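Fructosyl amine: oxygen oxidoreductase (Aspergillus fumigatus, PDB 3DJE) is an FAD-dependent fructosamine oxidase (amadoriase) that oxidatively deglycates fructosyl amino acids, with molecular oxygen as electron acceptor. Local coordinates at residues A[241-246]-A[322-327]; A[280-285]-A[406-411]; A[286-291]-A[420-425]. One frame throughout, in Å; residues are numbered along the deposited sequence.

Interaction 1: residues A[241-246]-A[322-327]; sequences IALKPE and PQLADR
Arg-327 reaches across to Leu-243 and Lys-244 where a loop closed by a type I beta turn, Leu-324 to Arg-327, meets the end of strand 232-242 in the large mixed sheet of this flavoprotein oxidase. The contact shows how a guanidinium can serve as a flat packing surface. One face lies against Leu-324 CD2 of its own turn, 3.5 Å above the plane and over its centre; on the opposite face stands Lys-244 NZ, offset toward the rim and 3.4 Å from Arg-327 NH2. Both are donors and carry like charge, so they do not bond. The repulsion is probably eased by Glu-247, which forms a salt bridge with Arg-327 NH2.

Apolar packing lies beside this polar group. Leu-243 CD2 touches both methyls of Leu-324, CD1 and CD2, at 4.1 Å, the two side chains crossing at about a right angle. Ile-241 has CG2 anti to its backbone N, and this methyl packs on Arg-327 CB at 3.9 Å, while Ile-241 CD1 approaches Leu-324 O. Ile-275 of strand 274-289 touches both leucines.

The polar link between the segments is a single water in the guanidinium plane: it donates to Ala-242 O at 2.6 Å and accepts from Arg-327 NH1 at 3.2 Å.

Interaction 2: residues A[280-285]-A[406-411]; sequences EHPGYT and RDTLGR. With FSA (1-S-(carboxymethyl)-1-thio-beta-D-fructopyranose), chain D.
Glu-280 and Arg-411 approach the same sugar from the two segments, and the fructopyranose analogue FSA joins them within the substrate pocket. The charged atoms of the two residues do not touch, since Glu-280 OE2 and Arg-411 NE stay 4.9 Å apart with the ligand's O4 bonded to both. Glu-280 spreads its carboxylate over two hydroxyls: O3 of FSA donates to Glu-280 OE1 at 2.5 Å and O4 of FSA donates to Glu-280 OE2 at 2.7 Å. Arg-411, extended from CG to NE, presents its edge to the sugar. Its NE donates to FSA O4 at 2.9 Å and weakly to FSA O5, which also accepts from Arg-411 NH2 at 3.0 Å. Arg-411 NH1 forms a salt bridge with Asp-339 and donates to a water in the guanidinium plane, which in turn donates to Pro-282 O and, weakly, to Thr-408 O.

Apolar contact joins the two segments next to the ligand site. Pro-282 CB rests on Thr-408 CG2, the two side chains side by side and pointing the same way, and Pro-282 CA lies 3.8 Å from Arg-411 CB. A type I' turn from Thr-408 to Arg-411 delivers the arginine to this position.

A separate polar link lies farther along, where Arg-406 NH1 donates to Thr-285 OG1 at 3.0 Å, OG1 lying 25° out of the guanidinium plane; Thr-285 OG1 also bonds to Asp-420.

Chemically, O4 of the sugar donates a hydrogen bond to a carboxylate and accepts one from a guanidinium. Such paired use would favour a hydroxyl in this position and orientation.

Interaction 3: residues A[286-291]-A[420-425]; sequences NMVQSA and DFHDVK
Asn-286 meets Phe-421 and His-422 at the start of the first segment, where strand 274-289 passes a short 3-10 turn that follows strand 419-420. Its CG is anti to the backbone N (chi1 -171°), and OD1 lies 3.8 Å from Phe-421 CB. The amide plane is only 15° from that of the His-422 ring, although the side chains cross at about a right angle. Asn-286 CB approaches the edge of the Phe-421 ring, and ND2 finds its acceptor in Ile-298 O.

At Met-287, a selenomethionine, comes the hydrogen bond that ties the two segments. Its backbone N donates to Asp-420 OD1 at 2.9 Å, a nearly straight bond (171°) that meets the syn lone pair of OD1. The same oxygen touches the methionine side chain, with CG 3.3 Å from Asp-420 OD1. The other oxygen, OD2, accepts twice within its own segment: from His-422 N at 2.9 Å on the anti lone pair, closing an Asx turn, and from His-422 ND1 at 2.7 Å on the syn side. This aspartate thus illustrates how one carboxylate can join a strand to a turn while fixing the rotation of a neighbouring imidazole.

Val-288 ends the contact, its CG1 lying 4.0 Å from His-422 CE1 at the edge of the ring.

In the surrounding fold, strand 295-297 flanks this strand end, with Met-295 and Ser-297 against Met-287. Phe-421 is buried, stacked on Tyr-284 and edge-to-face with Phe-300, and it touches Ile-334 of strand 331-339.

Overall arrangement
From the N terminus, the chain first enters interaction 1 at the end of strand 232-242, then supplies 280-285 and 286-291 consecutively from strand 274-289. The return to 322-327 after helix 307-320 closes the first loop; 406-411 and 420-425 later close the other two. Each pair of loops crosses, because their segments alternate along the sequence. Interactions 2 and 3 adjoin, their centres 16 Å apart, and bind the C-terminal part of the chain to strand 274-289, from the substrate pocket outward. Interaction 1 stands apart, about 14 Å from interaction 2 at the nearest atoms, yet reaches the same sheet through the neighbouring strand 232-242.

Interaction 1: residues A[241-246]-A[322-327]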
loop_
_atom_site.group_PDB
_atom_site.type_symbol
_atom_site.label_atom_id
_atom_site.label_comp_id
_atom_site.label_asym_id
_atom_site.label_seq_id
_atom_site.Cartn_x
_atom_site.Cartn_y
_atom_site.Cartn_z
ATOM N N ILE A 241 14.124 -12.860 -4.477
ATOM C CA ILE A 241 15.208 -13.833 -4.668
ATOM C C ILE A 241 14.670 -15.239 -4.372
ATOM O O ILE A 241 14.102 -15.467 -3.308
ATOM C CB ILE A 241 16.419 -13.493 -3.769
ATOM C CG1 ILE A 241 17.094 -12.233 -4.306
ATOM C CG2 ILE A 241 17.435 -14.672 -3.691
ATOM C CD1 ILE A 241 18.175 -11.664 -3.396
ATOM N N ALA A 242 14.837 -16.163 -5.323
ATOM C CA ALA A 242 14.368 -17.546 -5.149
ATOM C C ALA A 242 15.402 -18.410 -4.444
ATOM O O ALA A 242 16.515 -18.605 -4.955
ATOM C CB ALA A 242 13.997 -18.174 -6.488
ATOM N N LEU A 243 15.036 -18.923 -3.280
ATOM C CA LEU A 243 15.897 -19.854 -2.557
ATOM C C LEU A 243 15.800 -21.238 -3.182
ATOM O O LEU A 243 14.734 -21.637 -3.658
ATOM C CB LEU A 243 15.501 -19.912 -1.083
ATOM C CG LEU A 243 15.606 -18.641 -0.236
ATOM C CD1 LEU A 243 15.032 -18.891 1.135
ATOM C CD2 LEU A 243 17.053 -18.178 -0.136
ATOM N N LYS A 244 16.918 -21.964 -3.190
ATOM C CA LYS A 244 16.933 -23.357 -3.627
ATOM C C LYS A 244 16.102 -24.201 -2.660
ATOM O O LYS A 244 16.051 -23.892 -1.472
ATOM C CB LYS A 244 18.373 -23.880 -3.678
ATOM C CG LYS A 244 19.275 -23.118 -4.639
ATOM C CD LYS A 244 20.649 -23.774 -4.749
ATOM C CE LYS A 244 21.735 -22.753 -5.079
ATOM N NZ LYS A 244 21.960 -21.777 -3.965
ATOM N N PRO A 245 15.447 -25.270 -3.162
ATOM C CA PRO A 245 14.603 -26.100 -2.295
ATOM C C PRO A 245 15.302 -26.561 -1.002
ATOM O O PRO A 245 14.669 -26.598 0.048
ATOM C CB PRO A 245 14.246 -27.293 -3.193
ATOM C CG PRO A 245 14.287 -26.723 -4.582
ATOM C CD PRO A 245 15.436 -25.749 -4.560
ATOM N N GLU A 246 16.597 -26.868 -1.086
ATOM C CA GLU A 246 17.382 -27.346 0.063
ATOM C C GLU A 246 17.609 -26.283 1.141
ATOM O O GLU A 246 17.778 -26.617 2.317
ATOM C CB GLU A 246 18.752 -27.894 -0.372
ATOM C CG GLU A 246 18.784 -28.593 -1.725
ATOM C CD GLU A 246 19.017 -27.625 -2.872
ATOM O OE1 GLU A 246 20.037 -26.900 -2.845
ATOM O OE2 GLU A 246 18.182 -27.594 -3.802
ATOM N N PRO A 322 24.370 -11.439 3.757
ATOM C CA PRO A 322 25.388 -11.238 2.712
ATOM C C PRO A 322 25.570 -12.456 1.800
ATOM O O PRO A 322 26.005 -12.303 0.643
ATOM C CB PRO A 322 26.667 -10.929 3.511
ATOM C CG PRO A 322 26.412 -11.451 4.878
ATOM C CD PRO A 322 24.930 -11.320 5.114
ATOM N N GLN A 323 25.213 -13.641 2.298
ATOM C CA GLN A 323 25.260 -14.873 1.490
ATOM C C GLN A 323 24.310 -14.825 0.268
ATOM O O GLN A 323 24.477 -15.572 -0.709
ATOM C CB GLN A 323 25.004 -16.109 2.364
ATOM C CG GLN A 323 23.538 -16.330 2.820
ATOM C CD GLN A 323 23.121 -15.502 4.030
ATOM O OE1 GLN A 323 23.866 -14.649 4.512
ATOM N NE2 GLN A 323 21.902 -15.743 4.514
ATOM N N LEU A 324 23.328 -13.924 0.326
ATOM C CA LEU A 324 22.341 -13.774 -0.740
ATOM C C LEU A 324 22.575 -12.549 -1.616
ATOM O O LEU A 324 21.872 -12.352 -2.605
ATOM C CB LEU A 324 20.917 -13.721 -0.149
ATOM C CG LEU A 324 20.431 -14.944 0.637
ATOM C CD1 LEU A 324 18.955 -14.783 1.032
ATOM C CD2 LEU A 324 20.627 -16.223 -0.194
ATOM N N ALA A 325 23.572 -11.734 -1.265
ATOM C CA ALA A 325 23.694 -10.385 -1.830
ATOM C C ALA A 325 23.998 -10.336 -3.329
ATOM O O ALA A 325 23.739 -9.325 -3.987
ATOM C CB ALA A 325 24.703 -9.556 -1.040
ATOM N N ASP A 326 24.533 -11.436 -3.858
ATOM C CA ASP A 326 24.913 -11.508 -5.264
ATOM C C ASP A 326 23.997 -12.413 -6.085
ATOM O O ASP A 326 24.214 -12.598 -7.281
ATOM C CB ASP A 326 26.371 -11.965 -5.400
ATOM C CG ASP A 326 27.362 -10.932 -4.874
ATOM O OD1 ASP A 326 27.132 -9.712 -5.064
ATOM O OD2 ASP A 326 28.376 -11.344 -4.266
ATOM N N ARG A 327 22.967 -12.963 -5.441
ATOM C CA ARG A 327 21.990 -13.807 -6.129
ATOM C C ARG A 327 21.207 -13.027 -7.189
ATOM O O ARG A 327 20.812 -11.878 -6.959
ATOM C CB ARG A 327 21.004 -14.420 -5.127
ATOM C CG ARG A 327 21.624 -15.306 -4.068
ATOM C CD ARG A 327 22.003 -16.675 -4.587
ATOM N NE ARG A 327 22.412 -17.535 -3.473
ATOM C CZ ARG A 327 21.615 -18.381 -2.827
ATOM N NH1 ARG A 327 20.344 -18.521 -3.178
ATOM N NH2 ARG A 327 22.098 -19.100 -1.824
HETATM O O HOH W 1 18.742 -17.602 -5.814
#

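Interaction 2: residues A[280-285]-A[406-411]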
loop_
_atom_site.group_PDB
_atom_site.type_symbol
_atom_site.label_atom_id
_atom_site.label_comp_id
_atom_site.label_asym_id
_atom_site.label_seq_id
_atom_site.Cartn_x
_atom_site.Cartn_y
_atom_site.Cartn_z
ATOM N N GLU A 280 14.512 0.784 1.032
ATOM C CA GLU A 280 13.766 1.947 1.503
ATOM C C GLU A 280 14.341 3.269 0.977
ATOM O O GLU A 280 15.554 3.451 0.871
ATOM C CB GLU A 280 13.640 1.941 3.041
ATOM C CG GLU A 280 12.787 3.070 3.659
ATOM C CD GLU A 280 11.295 3.078 3.255
ATOM O OE1 GLU A 280 10.802 2.081 2.675
ATOM O OE2 GLU A 280 10.619 4.099 3.517
ATOM N N HIS A 281 13.433 4.168 0.628
ATOM C CA HIS A 281 13.754 5.496 0.099
ATOM C C HIS A 281 12.475 6.318 0.071
ATOM O O HIS A 281 11.382 5.759 0.266
ATOM C CB HIS A 281 14.394 5.397 -1.293
ATOM C CG HIS A 281 13.575 4.634 -2.290
ATOM N ND1 HIS A 281 12.432 5.148 -2.867
ATOM C CD2 HIS A 281 13.732 3.393 -2.808
ATOM C CE1 HIS A 281 11.928 4.262 -3.705
ATOM N NE2 HIS A 281 12.702 3.193 -3.700
ATOM N N PRO A 282 12.587 7.656 -0.088
ATOM C CA PRO A 282 11.402 8.515 -0.103
ATOM C C PRO A 282 10.474 8.436 -1.338
ATOM O O PRO A 282 9.468 9.142 -1.364
ATOM C CB PRO A 282 11.982 9.930 0.060
ATOM C CG PRO A 282 13.399 9.708 0.550
ATOM C CD PRO A 282 13.827 8.464 -0.125
ATOM N N GLY A 283 10.800 7.582 -2.304
ATOM C CA GLY A 283 9.909 7.319 -3.436
ATOM C C GLY A 283 10.341 7.947 -4.745
ATOM O O GLY A 283 11.154 8.885 -4.756
ATOM N N TYR A 284 9.818 7.397 -5.845
ATOM C CA TYR A 284 9.960 7.976 -7.193
ATOM C C TYR A 284 8.640 8.595 -7.634
ATOM O O TYR A 284 7.586 7.955 -7.552
ATOM C CB TYR A 284 10.303 6.900 -8.218
ATOM C CG TYR A 284 11.671 6.303 -8.107
ATOM C CD1 TYR A 284 12.742 6.859 -8.801
ATOM C CD2 TYR A 284 11.896 5.155 -7.343
ATOM C CE1 TYR A 284 14.007 6.310 -8.708
ATOM C CE2 TYR A 284 13.159 4.584 -7.249
ATOM C CZ TYR A 284 14.218 5.176 -7.930
ATOM O OH TYR A 284 15.471 4.622 -7.849
ATOM N N THR A 285 8.697 9.832 -8.115
ATOM C CA THR A 285 7.573 10.405 -8.844
ATOM C C THR A 285 7.812 10.226 -10.349
ATOM O O THR A 285 8.880 9.787 -10.768
ATOM C CB THR A 285 7.405 11.901 -8.542
ATOM O OG1 THR A 285 8.643 12.571 -8.841
ATOM C CG2 THR A 285 7.026 12.124 -7.073
ATOM N N ARG A 406 8.450 17.633 -3.448
ATOM C CA ARG A 406 9.698 16.964 -3.104
ATOM C C ARG A 406 9.822 16.679 -1.595
ATOM O O ARG A 406 10.872 16.231 -1.133
ATOM C CB ARG A 406 10.911 17.756 -3.644
ATOM C CG ARG A 406 10.987 17.862 -5.193
ATOM C CD ARG A 406 11.255 16.503 -5.852
ATOM N NE ARG A 406 10.787 16.433 -7.236
ATOM C CZ ARG A 406 10.487 15.299 -7.870
ATOM N NH1 ARG A 406 10.607 14.133 -7.251
ATOM N NH2 ARG A 406 10.070 15.329 -9.132
ATOM N N ASP A 407 8.744 16.923 -0.844
ATOM C CA ASP A 407 8.668 16.603 0.592
ATOM C C ASP A 407 8.885 15.103 0.801
ATOM O O ASP A 407 8.161 14.272 0.232
ATOM C CB ASP A 407 7.302 17.025 1.167
ATOM C CG ASP A 407 7.253 17.039 2.702
ATOM O OD1 ASP A 407 8.075 16.382 3.385
ATOM O OD2 ASP A 407 6.343 17.711 3.243
ATOM N N THR A 408 9.868 14.759 1.628
ATOM C CA THR A 408 10.173 13.346 1.884
ATOM C C THR A 408 9.133 12.665 2.787
ATOM O O THR A 408 9.128 11.435 2.920
ATOM C CB THR A 408 11.586 13.168 2.481
ATOM O OG1 THR A 408 11.726 14.014 3.630
ATOM C CG2 THR A 408 12.653 13.518 1.446
ATOM N N LEU A 409 8.280 13.472 3.419
ATOM C CA LEU A 409 7.132 12.980 4.217
ATOM C C LEU A 409 7.495 11.915 5.256
ATOM O O LEU A 409 6.794 10.904 5.399
ATOM C CB LEU A 409 6.013 12.464 3.298
ATOM C CG LEU A 409 5.350 13.537 2.432
ATOM C CD1 LEU A 409 4.427 12.909 1.392
ATOM C CD2 LEU A 409 4.608 14.538 3.267
ATOM N N GLY A 410 8.589 12.157 5.973
ATOM C CA GLY A 410 9.015 11.279 7.054
ATOM C C GLY A 410 9.687 9.993 6.617
ATOM O O GLY A 410 9.970 9.131 7.454
ATOM N N ARG A 411 9.960 9.863 5.320
ATOM C CA ARG A 411 10.683 8.702 4.800
ATOM C C ARG A 411 12.174 8.990 4.659
ATOM O O ARG A 411 12.580 10.142 4.454
ATOM C CB ARG A 411 10.121 8.260 3.447
ATOM C CG ARG A 411 8.645 7.875 3.469
ATOM C CD ARG A 411 8.250 7.373 2.091
ATOM N NE ARG A 411 6.887 6.833 2.033
ATOM C CZ ARG A 411 5.827 7.493 1.568
ATOM N NH1 ARG A 411 5.940 8.752 1.135
ATOM N NH2 ARG A 411 4.632 6.896 1.527
HETATM O OAB FSA D . 2.887 0.320 6.618
HETATM C CAL FSA D . 3.871 -0.404 6.881
HETATM O OAA FSA D . 4.024 -0.937 8.010
HETATM C CAH FSA D . 4.950 -0.655 5.847
HETATM S SAK FSA D . 4.706 0.286 4.374
HETATM C C1 FSA D . 6.189 -0.262 3.575
HETATM C C2 FSA D . 6.619 0.723 2.478
HETATM O O2 FSA D . 7.506 0.066 1.558
HETATM C C3 FSA D . 7.330 1.942 3.076
HETATM O O3 FSA D . 8.568 1.544 3.683
HETATM C C4 FSA D . 7.547 3.048 2.038
HETATM O O4 FSA D . 8.037 4.231 2.692
HETATM C C5 FSA D . 6.250 3.403 1.304
HETATM O O5 FSA D . 5.336 4.080 2.171
HETATM C C6 FSA D . 5.621 2.135 0.746
HETATM O O6 FSA D . 5.424 1.187 1.810
HETATM O O HOH W 2 8.095 10.607 0.524
#

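Interaction 3: residues A[286-291]-A[420-425]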
loop_
_atom_site.group_PDB
_atom_site.type_symbol
_atom_site.label_atom_id
_atom_site.label_comp_id
_atom_site.label_asym_id
_atom_site.label_seq_id
_atom_site.Cartn_x
_atom_site.Cartn_y
_atom_site.Cartn_z
ATOM N N ASN A 286 6.808 10.553 -11.157
ATOM C CA ASN A 286 6.993 10.596 -12.604
ATOM C C ASN A 286 6.348 11.868 -13.130
ATOM O O ASN A 286 5.283 11.829 -13.748
ATOM C CB ASN A 286 6.415 9.352 -13.275
ATOM C CG ASN A 286 6.790 9.249 -14.755
ATOM O OD1 ASN A 286 7.944 9.467 -15.131
ATOM N ND2 ASN A 286 5.819 8.898 -15.591
HETATM N N MSE A 287 7.014 12.989 -12.844
HETATM C CA MSE A 287 6.522 14.332 -13.131
HETATM C C MSE A 287 6.575 14.649 -14.618
HETATM O O MSE A 287 7.647 14.687 -15.222
HETATM C CB MSE A 287 7.331 15.381 -12.352
HETATM C CG MSE A 287 7.223 15.277 -10.835
HETATM SE SE MSE A 287 5.389 15.516 -10.199
HETATM C CE MSE A 287 5.674 15.424 -8.281
ATOM N N VAL A 288 5.403 14.858 -15.204
ATOM C CA VAL A 288 5.309 15.301 -16.589
ATOM C C VAL A 288 4.763 16.723 -16.604
ATOM O O VAL A 288 3.972 17.113 -15.733
ATOM C CB VAL A 288 4.428 14.362 -17.469
ATOM C CG1 VAL A 288 4.949 12.921 -17.419
ATOM C CG2 VAL A 288 2.956 14.428 -17.063
ATOM N N GLN A 289 5.212 17.505 -17.578
ATOM C CA GLN A 289 4.668 18.840 -17.775
ATOM C C GLN A 289 3.577 18.793 -18.837
ATOM O O GLN A 289 3.789 18.289 -19.947
ATOM C CB GLN A 289 5.766 19.835 -18.162
ATOM C CG GLN A 289 5.399 21.287 -17.879
ATOM C CD GLN A 289 6.591 22.224 -17.947
ATOM O OE1 GLN A 289 7.347 22.225 -18.924
ATOM N NE2 GLN A 289 6.763 23.038 -16.905
ATOM N N SER A 290 2.402 19.303 -18.475
ATOM C CA SER A 290 1.289 19.424 -19.405
ATOM C C SER A 290 1.480 20.667 -20.274
ATOM O O SER A 290 2.377 21.481 -20.020
ATOM C CB SER A 290 -0.034 19.511 -18.639
ATOM O OG SER A 290 -0.144 18.460 -17.691
ATOM N N ALA A 291 0.635 20.806 -21.295
ATOM C CA ALA A 291 0.644 21.980 -22.171
ATOM C C ALA A 291 0.408 23.286 -21.399
ATOM O O ALA A 291 0.863 24.353 -21.821
ATOM C CB ALA A 291 -0.375 21.814 -23.282
ATOM N N ASP A 420 12.859 10.878 -9.219
ATOM C CA ASP A 420 11.956 10.888 -10.365
ATOM C C ASP A 420 12.435 9.942 -11.459
ATOM O O ASP A 420 13.628 9.860 -11.754
ATOM C CB ASP A 420 11.769 12.315 -10.907
ATOM C CG ASP A 420 10.557 12.440 -11.821
ATOM O OD1 ASP A 420 9.514 12.957 -11.369
ATOM O OD2 ASP A 420 10.650 12.007 -12.990
ATOM N N PHE A 421 11.495 9.214 -12.053
ATOM C CA PHE A 421 11.832 8.218 -13.064
ATOM C C PHE A 421 12.467 8.812 -14.321
ATOM O O PHE A 421 13.165 8.105 -15.049
ATOM C CB PHE A 421 10.599 7.382 -13.424
ATOM C CG PHE A 421 10.256 6.329 -12.394
ATOM C CD1 PHE A 421 11.153 5.295 -12.104
ATOM C CD2 PHE A 421 9.026 6.354 -11.732
ATOM C CE1 PHE A 421 10.838 4.310 -11.150
ATOM C CE2 PHE A 421 8.705 5.367 -10.767
ATOM C CZ PHE A 421 9.608 4.349 -10.487
ATOM N N HIS A 422 12.217 10.100 -14.569
ATOM C CA HIS A 422 12.866 10.793 -15.693
ATOM C C HIS A 422 14.387 10.838 -15.536
ATOM O O HIS A 422 15.110 10.993 -16.525
ATOM C CB HIS A 422 12.304 12.209 -15.878
ATOM C CG HIS A 422 10.900 12.231 -16.398
ATOM N ND1 HIS A 422 9.799 12.274 -15.568
ATOM C CD2 HIS A 422 10.418 12.193 -17.664
ATOM C CE1 HIS A 422 8.699 12.273 -16.301
ATOM N NE2 HIS A 422 9.046 12.225 -17.576
ATOM N N ASP A 423 14.861 10.712 -14.297
ATOM C CA ASP A 423 16.299 10.685 -13.993
ATOM C C ASP A 423 16.911 9.291 -14.119
ATOM O O ASP A 423 18.135 9.139 -14.070
ATOM C CB ASP A 423 16.568 11.236 -12.588
ATOM C CG ASP A 423 16.132 12.685 -12.421
ATOM O OD1 ASP A 423 15.937 13.395 -13.431
ATOM O OD2 ASP A 423 15.984 13.121 -11.260
ATOM N N VAL A 424 16.061 8.278 -14.281
ATOM C CA VAL A 424 16.518 6.894 -14.405
ATOM C C VAL A 424 16.907 6.597 -15.847
ATOM O O VAL A 424 16.104 6.803 -16.762
ATOM C CB VAL A 424 15.440 5.885 -13.916
ATOM C CG1 VAL A 424 15.926 4.442 -14.089
ATOM C CG2 VAL A 424 15.085 6.167 -12.463
ATOM N N LYS A 425 18.136 6.111 -16.023
ATOM C CA LYS A 425 18.712 5.803 -17.341
ATOM C C LYS A 425 18.848 4.306 -17.620
ATOM O O LYS A 425 18.932 3.884 -18.781
ATOM C CB LYS A 425 20.095 6.461 -17.474
ATOM C CG LYS A 425 20.102 7.815 -18.194
ATOM C CD LYS A 425 19.545 8.960 -17.346
ATOM C CE LYS A 425 18.900 10.024 -18.231
ATOM N NZ LYS A 425 18.464 11.213 -17.458
#